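Local coordinates for protein DNA-binding response regulator, merR family (Colwellia psychrerythraea, PDB 3CNB) that probably binds DNA as a response regulator, this chain being its signal receiver domain, at residues A[50-63]-A[82-94]. Sequence-based numbering, arbitrary orientation.
Sequences LHTVKPDVVMLDLM and TANIIVIAMTGAL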
ATOM      1  N   LEU A  50       9.212   1.153   6.450  1.00 21.96           N
ATOM      2  CA  LEU A  50       8.762  -0.228   6.694  1.00 25.73           C
ATOM      3  C   LEU A  50       9.065  -0.671   8.119  1.00 27.25           C
ATOM      4  O   LEU A  50       8.238  -1.295   8.775  1.00 27.78           O
ATOM      5  CB  LEU A  50       9.477  -1.189   5.757  1.00 23.93           C
ATOM      6  CG  LEU A  50       8.785  -2.336   5.015  1.00 37.02           C
ATOM      7  CD1 LEU A  50       9.803  -3.400   4.684  1.00 28.66           C
ATOM      8  CD2 LEU A  50       7.606  -2.950   5.746  1.00 37.13           C
ATOM      9  N   HIS A  51      10.274  -0.369   8.584  1.00 26.36           N
ATOM     10  CA  HIS A  51      10.701  -0.766   9.920  1.00 28.98           C
ATOM     11  C   HIS A  51      10.255   0.213  10.996  1.00 28.29           C
ATOM     12  O   HIS A  51       9.750  -0.209  12.037  1.00 35.95           O
ATOM     13  CB  HIS A  51      12.212  -0.961   9.942  1.00 29.23           C
ATOM     14  CG  HIS A  51      12.676  -2.035   9.013  1.00 19.93           C
ATOM     15  ND1 HIS A  51      12.703  -3.362   9.373  1.00 24.75           N
ATOM     16  CD2 HIS A  51      13.099  -1.986   7.725  1.00 20.29           C
ATOM     17  CE1 HIS A  51      13.131  -4.084   8.354  1.00 18.42           C
ATOM     18  NE2 HIS A  51      13.374  -3.276   7.341  1.00 22.56           N
ATOM     19  N   THR A  52      10.427   1.510  10.756  1.00 29.72           N
ATOM     20  CA  THR A  52      10.268   2.499  11.844  1.00 30.12           C
ATOM     21  C   THR A  52       8.801   2.826  12.187  1.00 35.63           C
ATOM     22  O   THR A  52       8.480   3.205  13.316  1.00 36.30           O
ATOM     23  CB  THR A  52      11.030   3.806  11.564  1.00 26.70           C
ATOM     24  OG1 THR A  52      10.519   4.421  10.378  1.00 31.78           O
ATOM     25  CG2 THR A  52      12.512   3.544  11.382  1.00 19.27           C
ATOM     26  N   VAL A  53       7.927   2.694  11.196  1.00 28.83           N
ATOM     27  CA  VAL A  53       6.511   3.007  11.332  1.00 29.36           C
ATOM     28  C   VAL A  53       5.770   1.744  11.793  1.00 26.16           C
ATOM     29  O   VAL A  53       4.727   1.836  12.434  1.00 36.67           O
ATOM     30  CB  VAL A  53       5.989   3.579   9.976  1.00 29.10           C
ATOM     31  CG1 VAL A  53       4.489   3.499   9.831  1.00 29.79           C
ATOM     32  CG2 VAL A  53       6.503   5.017   9.776  1.00 25.74           C
ATOM     33  N   LYS A  54       6.354   0.580  11.498  1.00 27.43           N
ATOM     34  CA  LYS A  54       5.748  -0.740  11.744  1.00 32.51           C
ATOM     35  C   LYS A  54       4.286  -0.779  11.276  1.00 30.38           C
ATOM     36  O   LYS A  54       3.385  -0.931  12.099  1.00 26.06           O
ATOM     37  CB  LYS A  54       5.847  -1.138  13.224  1.00 33.55           C
ATOM     38  CG  LYS A  54       7.261  -1.246  13.774  1.00 49.23           C
ATOM     39  CD  LYS A  54       7.347  -0.742  15.217  1.00 65.18           C
ATOM     40  CE  LYS A  54       6.829  -1.773  16.212  1.00 74.22           C
ATOM     41  NZ  LYS A  54       6.992  -1.316  17.624  1.00 79.04           N
ATOM     42  N   PRO A  55       4.054  -0.651   9.955  1.00 25.90           N
ATOM     43  CA  PRO A  55       2.684  -0.446   9.486  1.00 23.77           C
ATOM     44  C   PRO A  55       1.880  -1.728   9.515  1.00 23.24           C
ATOM     45  O   PRO A  55       2.439  -2.828   9.437  1.00 24.63           O
ATOM     46  CB  PRO A  55       2.876   0.048   8.054  1.00 21.72           C
ATOM     47  CG  PRO A  55       4.194  -0.556   7.613  1.00 27.86           C
ATOM     48  CD  PRO A  55       5.028  -0.734   8.843  1.00 20.86           C
ATOM     49  N   ASP A  56       0.574  -1.598   9.674  1.00 25.34           N
ATOM     50  CA  ASP A  56      -0.296  -2.764   9.629  1.00 23.57           C
ATOM     51  C   ASP A  56      -0.738  -2.965   8.199  1.00 25.46           C
ATOM     52  O   ASP A  56      -1.022  -4.072   7.791  1.00 27.59           O
ATOM     53  CB  ASP A  56      -1.495  -2.538  10.537  1.00 29.65           C
ATOM     54  CG  ASP A  56      -1.086  -2.380  11.984  1.00 29.65           C
ATOM     55  OD1 ASP A  56      -0.655  -3.390  12.578  1.00 30.33           O
ATOM     56  OD2 ASP A  56      -1.160  -1.253  12.505  1.00 34.41           O
ATOM     57  N   VAL A  57      -0.793  -1.851   7.467  1.00 26.19           N
ATOM     58  CA  VAL A  57      -1.214  -1.787   6.080  1.00 21.93           C
ATOM     59  C   VAL A  57      -0.174  -1.006   5.278  1.00 18.86           C
ATOM     60  O   VAL A  57       0.275   0.059   5.719  1.00 24.72           O
ATOM     61  CB  VAL A  57      -2.612  -1.079   5.929  1.00 22.99           C
ATOM     62  CG1 VAL A  57      -3.029  -1.008   4.461  1.00 21.35           C
ATOM     63  CG2 VAL A  57      -3.700  -1.817   6.730  1.00 16.56           C
ATOM     64  N   VAL A  58       0.236  -1.524   4.121  1.00 22.09           N
ATOM     65  CA  VAL A  58       0.947  -0.661   3.153  1.00 21.67           C
ATOM     66  C   VAL A  58       0.244  -0.522   1.818  1.00 15.30           C
ATOM     67  O   VAL A  58      -0.147  -1.513   1.173  1.00 19.61           O
ATOM     68  CB  VAL A  58       2.516  -0.923   2.934  1.00 21.79           C
ATOM     69  CG1 VAL A  58       3.196  -1.612   4.102  1.00 21.78           C
ATOM     70  CG2 VAL A  58       2.854  -1.554   1.574  1.00 26.19           C
ATOM     71  N   MET A  59       0.086   0.736   1.427  1.00 14.60           N
ATOM     72  CA  MET A  59      -0.404   1.101   0.121  1.00 21.89           C
ATOM     73  C   MET A  59       0.824   1.279  -0.759  1.00 19.53           C
ATOM     74  O   MET A  59       1.643   2.171  -0.534  1.00 20.91           O
ATOM     75  CB  MET A  59      -1.237   2.391   0.200  1.00 19.21           C
ATOM     76  CG  MET A  59      -2.321   2.374   1.301  1.00 26.32           C
ATOM     77  SD  MET A  59      -3.783   1.395   0.900  1.00 17.87           S
ATOM     78  CE  MET A  59      -4.351   2.248  -0.540  1.00 24.63           C
ATOM     79  N   LEU A  60       0.929   0.431  -1.767  1.00 20.83           N
ATOM     80  CA  LEU A  60       2.130   0.317  -2.574  1.00 22.34           C
ATOM     81  C   LEU A  60       1.914   0.745  -4.031  1.00 20.46           C
ATOM     82  O   LEU A  60       1.233   0.060  -4.804  1.00 22.00           O
ATOM     83  CB  LEU A  60       2.628  -1.138  -2.511  1.00 23.15           C
ATOM     84  CG  LEU A  60       3.877  -1.537  -3.314  1.00 30.50           C
ATOM     85  CD1 LEU A  60       5.111  -0.898  -2.723  1.00 20.45           C
ATOM     86  CD2 LEU A  60       4.035  -3.030  -3.365  1.00 17.55           C
ATOM     87  N   ASP A  61       2.501   1.872  -4.417  1.00 20.04           N
ATOM     88  CA  ASP A  61       2.470   2.290  -5.813  1.00 26.66           C
ATOM     89  C   ASP A  61       3.531   1.515  -6.611  1.00 29.35           C
ATOM     90  O   ASP A  61       4.728   1.624  -6.340  1.00 34.83           O
ATOM     91  CB  ASP A  61       2.656   3.809  -5.904  1.00 29.62           C
ATOM     92  CG  ASP A  61       2.656   4.338  -7.334  1.00 41.65           C
ATOM     93  OD1 ASP A  61       1.920   3.816  -8.199  1.00 46.35           O
ATOM     94  OD2 ASP A  61       3.390   5.317  -7.587  1.00 62.07           O
ATOM     95  N   LEU A  62       3.075   0.741  -7.596  1.00 25.97           N
ATOM     96  CA  LEU A  62       3.941  -0.070  -8.452  1.00 29.92           C
ATOM     97  C   LEU A  62       4.657   0.710  -9.572  1.00 37.00           C
ATOM     98  O   LEU A  62       5.249   0.108 -10.484  1.00 40.70           O
ATOM     99  CB  LEU A  62       3.140  -1.213  -9.093  1.00 25.85           C
ATOM    100  CG  LEU A  62       2.333  -2.197  -8.266  1.00 26.17           C
ATOM    101  CD1 LEU A  62       1.776  -3.321  -9.147  1.00 26.11           C
ATOM    102  CD2 LEU A  62       3.224  -2.735  -7.161  1.00 26.79           C
ATOM    103  N   MET A  63       4.580   2.036  -9.536  1.00 35.45           N
ATOM    104  CA  MET A  63       5.193   2.839 -10.581  1.00 35.68           C
ATOM    105  C   MET A  63       6.037   3.939  -9.978  1.00 37.12           C
ATOM    106  O   MET A  63       6.337   4.935 -10.648  1.00 34.90           O
ATOM    107  CB  MET A  63       4.129   3.411 -11.518  1.00 42.77           C
ATOM    108  CG  MET A  63       3.406   2.351 -12.345  1.00 37.19           C
ATOM    109  SD  MET A  63       2.698   2.997 -13.840  1.00 42.84           S
ATOM    110  CE  MET A  63       2.003   4.547 -13.248  1.00 45.19           C
ATOM    111  N   THR A  82       7.408  -9.088   8.615  1.00 24.87           N
ATOM    112  CA  THR A  82       6.509  -8.207   7.877  1.00 25.07           C
ATOM    113  C   THR A  82       5.386  -8.978   7.158  1.00 26.97           C
ATOM    114  O   THR A  82       4.548  -8.367   6.504  1.00 20.49           O
ATOM    115  CB  THR A  82       7.299  -7.395   6.831  1.00 24.66           C
ATOM    116  OG1 THR A  82       8.083  -8.296   6.055  1.00 21.96           O
ATOM    117  CG2 THR A  82       8.230  -6.362   7.485  1.00 21.77           C
ATOM    118  N   ALA A  83       5.384 -10.308   7.282  1.00 19.74           N
ATOM    119  CA  ALA A  83       4.479 -11.182   6.514  1.00 27.46           C
ATOM    120  C   ALA A  83       3.004 -10.881   6.729  1.00 27.07           C
ATOM    121  O   ALA A  83       2.204 -11.064   5.813  1.00 31.17           O
ATOM    122  CB  ALA A  83       4.751 -12.625   6.819  1.00 22.17           C
ATOM    123  N   ASN A  84       2.649 -10.395   7.918  1.00 31.21           N
ATOM    124  CA  ASN A  84       1.250 -10.085   8.251  1.00 30.57           C
ATOM    125  C   ASN A  84       0.725  -8.702   7.858  1.00 30.82           C
ATOM    126  O   ASN A  84      -0.468  -8.403   8.051  1.00 20.91           O
ATOM    127  CB  ASN A  84       0.992 -10.356   9.736  1.00 37.04           C
ATOM    128  CG  ASN A  84       1.015 -11.830  10.050  1.00 41.95           C
ATOM    129  OD1 ASN A  84       0.401 -12.632   9.345  1.00 42.76           O
ATOM    130  ND2 ASN A  84       1.745 -12.204  11.087  1.00 39.38           N
ATOM    131  N   ILE A  85       1.605  -7.862   7.311  1.00 25.15           N
ATOM    132  CA  ILE A  85       1.214  -6.550   6.791  1.00 25.62           C
ATOM    133  C   ILE A  85       0.240  -6.744   5.623  1.00 23.41           C
ATOM    134  O   ILE A  85       0.481  -7.576   4.740  1.00 19.81           O
ATOM    135  CB  ILE A  85       2.465  -5.737   6.315  1.00 26.58           C
ATOM    136  CG1 ILE A  85       3.397  -5.417   7.488  1.00 28.57           C
ATOM    137  CG2 ILE A  85       2.055  -4.452   5.621  1.00 26.11           C
ATOM    138  CD1 ILE A  85       4.587  -4.483   7.118  1.00 24.85           C
ATOM    139  N   ILE A  86      -0.872  -6.009   5.640  1.00 25.73           N
ATOM    140  CA  ILE A  86      -1.830  -6.049   4.530  1.00 19.12           C
ATOM    141  C   ILE A  86      -1.323  -5.123   3.437  1.00 18.59           C
ATOM    142  O   ILE A  86      -1.232  -3.910   3.639  1.00 22.46           O
ATOM    143  CB  ILE A  86      -3.246  -5.574   4.949  1.00 21.24           C
ATOM    144  CG1 ILE A  86      -3.830  -6.450   6.058  1.00 17.86           C
ATOM    145  CG2 ILE A  86      -4.196  -5.486   3.718  1.00 20.68           C
ATOM    146  CD1 ILE A  86      -4.761  -5.641   6.996  1.00 19.69           C
ATOM    147  N   VAL A  87      -0.981  -5.708   2.292  1.00 20.91           N
ATOM    148  CA  VAL A  87      -0.436  -4.967   1.183  1.00 21.59           C
ATOM    149  C   VAL A  87      -1.501  -4.733   0.104  1.00 20.81           C
ATOM    150  O   VAL A  87      -2.043  -5.676  -0.468  1.00 17.17           O
ATOM    151  CB  VAL A  87       0.802  -5.679   0.558  1.00 22.23           C
ATOM    152  CG1 VAL A  87       1.233  -4.977  -0.718  1.00 22.11           C
ATOM    153  CG2 VAL A  87       1.970  -5.730   1.563  1.00 21.23           C
ATOM    154  N   ILE A  88      -1.766  -3.464  -0.182  1.00 19.99           N
ATOM    155  CA  ILE A  88      -2.665  -3.097  -1.263  1.00 22.50           C
ATOM    156  C   ILE A  88      -1.873  -2.383  -2.349  1.00 21.24           C
ATOM    157  O   ILE A  88      -1.393  -1.272  -2.141  1.00 21.95           O
ATOM    158  CB  ILE A  88      -3.842  -2.222  -0.729  1.00 23.18           C
ATOM    159  CG1 ILE A  88      -4.676  -3.036   0.280  1.00 27.99           C
ATOM    160  CG2 ILE A  88      -4.744  -1.756  -1.865  1.00 17.10           C
ATOM    161  CD1 ILE A  88      -5.669  -2.232   1.050  1.00 24.92           C
ATOM    162  N   ALA A  89      -1.742  -3.017  -3.512  1.00 20.88           N
ATOM    163  CA  ALA A  89      -1.062  -2.385  -4.638  1.00 22.23           C
ATOM    164  C   ALA A  89      -1.923  -1.330  -5.345  1.00 18.94           C
ATOM    165  O   ALA A  89      -3.144  -1.423  -5.370  1.00 25.81           O
ATOM    166  CB  ALA A  89      -0.586  -3.435  -5.640  1.00 19.30           C
ATOM    167  N   MET A  90      -1.256  -0.327  -5.916  1.00 19.19           N
ATOM    168  CA  MET A  90      -1.874   0.675  -6.782  1.00 22.86           C
ATOM    169  C   MET A  90      -0.977   0.816  -8.015  1.00 27.19           C
ATOM    170  O   MET A  90       0.241   0.693  -7.906  1.00 25.76           O
ATOM    171  CB  MET A  90      -1.956   2.051  -6.098  1.00 22.15           C
ATOM    172  CG  MET A  90      -2.250   2.057  -4.618  1.00 26.03           C
ATOM    173  SD  MET A  90      -2.301   3.722  -3.985  1.00 14.06           S
ATOM    174  CE  MET A  90      -0.571   4.027  -3.618  1.00 19.84           C
ATOM    175  N   THR A  91      -1.570   1.079  -9.174  1.00 26.88           N
ATOM    176  CA  THR A  91      -0.809   1.285 -10.419  1.00 30.30           C
ATOM    177  C   THR A  91      -1.605   2.104 -11.442  1.00 33.98           C
ATOM    178  O   THR A  91      -2.825   2.145 -11.384  1.00 35.07           O
ATOM    179  CB  THR A  91      -0.278  -0.053 -11.040  1.00 28.08           C
ATOM    180  OG1 THR A  91       0.696   0.243 -12.045  1.00 27.76           O
ATOM    181  CG2 THR A  91      -1.396  -0.919 -11.638  1.00 21.85           C
ATOM    182  N   GLY A  92      -0.905   2.780 -12.352  1.00 42.44           N
ATOM    183  CA  GLY A  92      -1.548   3.537 -13.430  1.00 42.53           C
ATOM    184  C   GLY A  92      -2.200   2.585 -14.409  1.00 53.52           C
ATOM    185  O   GLY A  92      -3.384   2.254 -14.275  1.00 53.71           O
ATOM    186  N   ALA A  93      -1.426   2.120 -15.384  1.00 55.47           N
ATOM    187  CA  ALA A  93      -1.940   1.160 -16.354  1.00 61.68           C
ATOM    188  C   ALA A  93      -2.078  -0.254 -15.756  1.00 62.53           C
ATOM    189  O   ALA A  93      -1.098  -1.009 -15.697  1.00 65.58           O
ATOM    190  CB  ALA A  93      -1.069   1.153 -17.625  1.00 60.91           C
ATOM    191  N   LEU A  94      -3.286  -0.585 -15.283  1.00 56.88           N
ATOM    192  CA  LEU A  94      -3.643  -1.964 -14.938  1.00 54.33           C
ATOM    193  C   LEU A  94      -3.621  -2.832 -16.183  1.00 57.85           C
ATOM    194  O   LEU A  94      -4.324  -2.548 -17.162  1.00 65.28           O
ATOM    195  CB  LEU A  94      -5.068  -2.076 -14.373  1.00 49.55           C
ATOM    196  CG  LEU A  94      -5.535  -1.944 -12.925  1.00 49.01           C
ATOM    197  CD1 LEU A  94      -6.896  -2.604 -12.762  1.00 50.75           C
ATOM    198  CD2 LEU A  94      -4.577  -2.536 -11.952  1.00 52.27           C
TER
HETATM  199  O   HOH W   1      -1.836  -6.519   9.584  1.00 29.55           O
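Ile-85 sends its two branches to different partners on 50-63. Its CD1 reaches Leu-50 CD2 at 3.7 Å and lies over the ring of Pro-55, while CG2, anti to the backbone N, presses on Val-58 CG1 at 3.4 Å, tight for two methyls. Leu-50 CD2 also meets Thr-82 CG2, the two side chains crossing at about a right angle. Cut back to an alanine, Ile-85 would give up both branches, which would probably open a gap between Leu-50, Pro-55 and Val-58. From here strands 57-61 and 86-91 run parallel, joined through helix 69-77 in a beta-alpha-beta crossover; 57-61 is the middle strand of the five-stranded parallel sheet of the CheY-like receiver domain and 86-91 lies next to it. Six backbone hydrogen bonds zip them, from Ile-86 N to Asp-56 O through to Leu-62 N to Met-90 O (2.9 Å, 175° at the hydrogen). On the face with Val-57, Met-59 lies alongside Ile-88, pointing the same way, with SD 4.0 Å from Ile-88 CB. Met-90 bends at chi3 (-86°), which brings CE to 4.0 Å from CB of Asp-61, the predicted phosphorylation site, whose OD1 forms a salt bridge with Lys-113. After Leu-62, Met-63 crosses Thr-91 nearly perpendicularly, CG to OG1 3.4 Å, and its CE comes to 3.5 Å from Gly-92 N, a buried amide with no hydrogen-bond partner in the model.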